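Long-range contacts in putative surface anchored protein (Clostridium perfringens B, PDB 4NI6), which probably forms part of the stalk of a cell-surface adhesin, as an immunoglobulin-like repeat domain locked by an internal Thr-Gln ester cross-link: residues G52-V57 / E64-K69; V99-A104 / K126-N131. All coordinates share one frame; numbering follows the deposited sequence.

Overall arrangement
Both contacts belong to one sheet of the immunoglobulin-like domain, and their centres lie about 10 Å apart. Strands 47-57 and 97-106 are neighbours in it, so segments 52-57 and 99-104 join interaction 1 to interaction 2: probable hydrogen bonds run from M55 N to V99 O (2.8 Å) and from F101 N to K53 O (2.8 Å). Side chains also meet across the seam, V57 CG2 lying 3.5 Å from V99 CG1. Interaction 1 is a hairpin interrupted by a bulge, while interaction 2 is a pairing that gives way to water. None of the four segments contains a glutamine, so the Gln end of the ester cross-link lies elsewhere in the domain.

Interaction 1 of 2, residues G52-V57 / E64-K69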
# COMPACT_ATOMS: atom_id res chain seq x y z
N GLY A 52 -0.66 -5.67 -1.86
CA GLY A 52 0.07 -4.72 -1.02
C GLY A 52 1.24 -5.39 -0.35
O GLY A 52 1.18 -6.56 -0.02
N LYS A 53 2.34 -4.66 -0.32
CA LYS A 53 3.56 -5.14 0.33
C LYS A 53 4.03 -4.13 1.34
O LYS A 53 4.02 -2.91 1.11
CB LYS A 53 4.65 -5.38 -0.69
CG LYS A 53 4.32 -6.54 -1.63
CD LYS A 53 5.39 -6.72 -2.68
CE LYS A 53 5.01 -7.87 -3.61
NZ LYS A 53 4.87 -9.12 -2.81
N LEU A 54 4.45 -4.63 2.51
CA LEU A 54 5.07 -3.79 3.53
C LEU A 54 6.58 -4.06 3.45
O LEU A 54 7.01 -5.19 3.64
CB LEU A 54 4.54 -4.16 4.92
CG LEU A 54 5.01 -3.30 6.09
CD1 LEU A 54 4.61 -1.85 5.89
CD2 LEU A 54 4.46 -3.85 7.39
N MET A 55 7.34 -3.03 3.12
CA MET A 55 8.78 -3.15 2.87
C MET A 55 9.58 -2.44 3.96
O MET A 55 9.29 -1.29 4.27
CB MET A 55 9.11 -2.47 1.55
CG MET A 55 8.27 -2.96 0.36
SD MET A 55 8.40 -4.74 -0.01
CE MET A 55 10.07 -4.77 -0.60
N HIS A 56 10.55 -3.13 4.52
CA HIS A 56 11.53 -2.53 5.42
C HIS A 56 12.53 -1.76 4.59
O HIS A 56 13.14 -2.30 3.66
CB HIS A 56 12.18 -3.66 6.21
CG HIS A 56 13.25 -3.23 7.16
ND1 HIS A 56 14.19 -4.09 7.59
CD2 HIS A 56 13.54 -2.01 7.76
CE1 HIS A 56 14.99 -3.49 8.49
NE2 HIS A 56 14.62 -2.21 8.58
N VAL A 57 12.62 -0.46 4.85
CA VAL A 57 13.53 0.44 4.13
C VAL A 57 14.82 0.60 4.91
O VAL A 57 14.83 1.19 6.00
CB VAL A 57 12.93 1.85 3.97
CG1 VAL A 57 13.84 2.74 3.14
CG2 VAL A 57 11.54 1.77 3.39
N GLU A 64 13.55 -4.84 2.11
CA GLU A 64 13.25 -6.23 2.37
C GLU A 64 11.80 -6.38 2.73
O GLU A 64 11.26 -5.63 3.54
CB GLU A 64 14.15 -6.72 3.50
CG GLU A 64 15.53 -6.14 3.35
CD GLU A 64 16.55 -6.84 4.19
OE1 GLU A 64 17.74 -6.58 3.97
OE2 GLU A 64 16.17 -7.66 5.06
N GLU A 65 11.13 -7.31 2.06
CA GLU A 65 9.70 -7.50 2.27
C GLU A 65 9.45 -8.08 3.65
O GLU A 65 10.06 -9.09 4.04
CB GLU A 65 9.11 -8.40 1.20
CG GLU A 65 7.61 -8.54 1.28
CD GLU A 65 7.09 -9.41 0.16
OE1 GLU A 65 7.09 -8.97 -1.00
OE2 GLU A 65 6.65 -10.54 0.44
N VAL A 66 8.51 -7.45 4.36
CA VAL A 66 8.07 -7.87 5.68
C VAL A 66 6.77 -8.66 5.57
O VAL A 66 6.58 -9.64 6.28
CB VAL A 66 7.83 -6.66 6.59
CG1 VAL A 66 7.30 -7.09 7.96
CG2 VAL A 66 9.11 -5.85 6.74
N ALA A 67 5.86 -8.17 4.72
CA ALA A 67 4.52 -8.75 4.62
C ALA A 67 4.01 -8.50 3.20
O ALA A 67 4.36 -7.50 2.58
CB ALA A 67 3.56 -8.11 5.61
N THR A 68 3.13 -9.38 2.75
CA THR A 68 2.44 -9.21 1.48
C THR A 68 1.01 -9.70 1.67
O THR A 68 0.79 -10.71 2.33
CB THR A 68 3.21 -9.92 0.34
OG1 THR A 68 2.62 -9.60 -0.92
CG2 THR A 68 3.21 -11.44 0.49
N LYS A 69 0.07 -9.04 0.99
CA LYS A 69 -1.32 -9.46 1.01
C LYS A 69 -1.94 -9.16 -0.32
O LYS A 69 -1.75 -8.07 -0.86
CB LYS A 69 -2.09 -8.70 2.08
CG LYS A 69 -3.50 -9.21 2.25
CD LYS A 69 -4.14 -8.65 3.50
CE LYS A 69 -5.65 -8.77 3.45
NZ LYS A 69 -6.12 -10.18 3.44
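The carboxylate of E65 is approached by K53 from above its plane: NZ sits 2.9 Å from OE1, 36° out of that plane, in a salt bridge. The bend at the end of the lysine (chi4 -59°) also brings NZ to T68 OG1, 3.0 Å away, and one ammonium thus ties together two residues of strand 63-74. T68 OG1 in turn makes a weak hydrogen bond to G52 O. A second flat group, the imidazole of H56, meets the ring of Y98 with planes about 25° apart, and its NE2 is hydrogen-bonded to E96; toward the opposite strand H56 offers its CB, 3.4 Å from E64 O. K53, H56, E65 and T68 belong to an antiparallel hairpin of strands 47-57 and 63-74, whose regular pairing is broken by a classic beta bulge. V66 and A67 both face L54: the carbonyl O of L54 takes a hydrogen bond from V66 N at 2.8 Å and a weak one from A67 N at 3.4 Å. The extra residue shifts the register by one, after which H56 and E64 are again joined by a pair of backbone bonds. On the face carrying K53 and T68, the bend at chi2, with chi1, sets M55 SD 3.9 Å from E65 CB. On the other face L54 CB rests 4.1 Å from A67 CB, and F87 and Q90 of strand 81-90 cover the alanine.

Interaction 2 of 2, residues V99-A104 / K126-N131; sequences VVFENA and KHEDKN
E102 and H127 form an antiparallel hydrogen-bonded pair in the larger sheet of the immunoglobulin-like fold, with E102 N 3.0 Å from H127 O and H127 N 2.8 Å from E102 O. The neighbouring non-hydrogen-bonded pair is N103 with K126; on the other side of E102 the direct pairing lapses as the second segment turns into loop. Two waters take over there. One lies within hydrogen-bonding distance of V100 O and H127 O, and the other bridges V100 O and D129 N, accepting from the latter at 2.9 Å, so V100 O has two waters beside it. Direct bonding resumes between V100 and Q135, further along the interrupted strand 121-139.

F101 and E128 make the largest contributions to the contact. E128 lies over one face of the F101 ring in a CH-pi contact, CB 3.8 Å from the centroid and 16° off the normal, while F101 CE1 comes within 3.6 Å of the backbone carbon C of E128. Beyond the ring, V99 CG2 packs 3.6 Å from D129 O. At the opposite end N103 and K126 run side by side; the bend at chi3 (55°) puts K126 CE 3.2 Å from N103 OD1, and NZ adds a weak hydrogen bond to the same oxygen. The loop contains an Asx turn, in which N131 N meets D129 OD1 at 2.8 Å from above the carboxylate plane.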
# COMPACT_ATOMS: atom_id res chain seq x y z
N VAL A 99 7.62 0.99 4.44
CA VAL A 99 6.78 1.64 3.43
C VAL A 99 5.86 0.62 2.76
O VAL A 99 6.24 -0.51 2.54
CB VAL A 99 7.66 2.41 2.42
CG1 VAL A 99 8.57 1.47 1.61
CG2 VAL A 99 6.85 3.29 1.48
N VAL A 100 4.66 1.10 2.46
CA VAL A 100 3.67 0.27 1.75
C VAL A 100 3.70 0.52 0.25
O VAL A 100 3.72 1.68 -0.17
CB VAL A 100 2.26 0.52 2.26
CG1 VAL A 100 1.23 -0.32 1.50
CG2 VAL A 100 2.16 0.23 3.76
N PHE A 101 3.83 -0.58 -0.49
CA PHE A 101 3.68 -0.60 -1.94
C PHE A 101 2.31 -1.19 -2.29
O PHE A 101 1.83 -2.11 -1.62
CB PHE A 101 4.74 -1.52 -2.51
CG PHE A 101 6.13 -0.95 -2.59
CD1 PHE A 101 6.46 0.29 -2.06
CD2 PHE A 101 7.13 -1.71 -3.19
CE1 PHE A 101 7.76 0.78 -2.14
CE2 PHE A 101 8.44 -1.22 -3.28
CZ PHE A 101 8.75 0.01 -2.74
N GLU A 102 1.70 -0.73 -3.41
CA GLU A 102 0.42 -1.29 -3.90
C GLU A 102 0.48 -1.47 -5.41
O GLU A 102 1.08 -0.66 -6.11
CB GLU A 102 -0.72 -0.33 -3.60
CG GLU A 102 -1.05 -0.15 -2.13
CD GLU A 102 -1.74 -1.33 -1.45
OE1 GLU A 102 -1.99 -1.23 -0.21
OE2 GLU A 102 -1.93 -2.39 -2.06
N ASN A 103 -0.05 -2.60 -5.86
CA ASN A 103 -0.11 -2.94 -7.27
C ASN A 103 -1.50 -3.49 -7.55
O ASN A 103 -1.91 -4.51 -7.01
CB ASN A 103 0.92 -3.99 -7.54
CG ASN A 103 1.05 -4.32 -9.00
OD1 ASN A 103 1.95 -3.84 -9.68
ND2 ASN A 103 0.13 -5.12 -9.51
N ALA A 104 -2.20 -2.84 -8.49
CA ALA A 104 -3.55 -3.29 -8.91
C ALA A 104 -3.46 -3.77 -10.35
O ALA A 104 -3.04 -3.03 -11.23
CB ALA A 104 -4.54 -2.14 -8.85
N LYS A 126 0.08 1.04 -10.37
CA LYS A 126 0.82 0.75 -9.16
C LYS A 126 1.31 2.01 -8.47
O LYS A 126 1.36 3.08 -9.07
CB LYS A 126 1.95 -0.19 -9.47
CG LYS A 126 3.06 0.43 -10.29
CD LYS A 126 3.97 -0.65 -10.85
CE LYS A 126 3.18 -1.68 -11.64
NZ LYS A 126 3.96 -2.92 -11.91
N HIS A 127 1.65 1.88 -7.19
CA HIS A 127 2.31 2.95 -6.46
C HIS A 127 3.30 2.34 -5.51
O HIS A 127 2.93 1.74 -4.48
CB HIS A 127 1.28 3.76 -5.70
CG HIS A 127 1.85 5.02 -5.05
ND1 HIS A 127 2.32 6.06 -5.75
CD2 HIS A 127 2.10 5.30 -3.73
CE1 HIS A 127 2.84 6.96 -4.92
NE2 HIS A 127 2.72 6.49 -3.67
N GLU A 128 4.54 2.27 -5.98
CA GLU A 128 5.63 1.56 -5.31
C GLU A 128 6.81 2.52 -5.11
O GLU A 128 7.87 2.36 -5.72
CB GLU A 128 6.03 0.34 -6.14
CG GLU A 128 4.88 -0.62 -6.40
CD GLU A 128 5.28 -1.82 -7.25
OE1 GLU A 128 6.18 -1.68 -8.10
OE2 GLU A 128 4.67 -2.89 -7.06
N ASP A 129 6.61 3.50 -4.23
CA ASP A 129 7.56 4.60 -4.06
C ASP A 129 8.08 4.60 -2.63
O ASP A 129 7.38 4.98 -1.68
CB ASP A 129 6.83 5.92 -4.32
CG ASP A 129 7.75 7.12 -4.22
OD1 ASP A 129 8.94 6.99 -3.85
OD2 ASP A 129 7.25 8.23 -4.51
N LYS A 130 9.33 4.19 -2.48
CA LYS A 130 9.93 4.08 -1.16
C LYS A 130 10.20 5.44 -0.51
O LYS A 130 10.47 5.49 0.68
CB LYS A 130 11.20 3.24 -1.22
CG LYS A 130 12.37 3.91 -1.92
CD LYS A 130 13.59 3.00 -1.85
CE LYS A 130 14.65 3.36 -2.87
NZ LYS A 130 15.50 2.17 -3.13
N ASN A 131 10.02 6.52 -1.26
CA ASN A 131 10.18 7.88 -0.75
C ASN A 131 8.86 8.58 -0.41
O ASN A 131 8.86 9.74 -0.02
CB ASN A 131 11.04 8.73 -1.70
CG ASN A 131 12.44 8.17 -1.91
OD1 ASN A 131 12.90 8.01 -3.04
ND2 ASN A 131 13.11 7.86 -0.83
O HOH W 1 4.79 3.77 -1.94
O HOH W 2 1.65 2.36 -1.97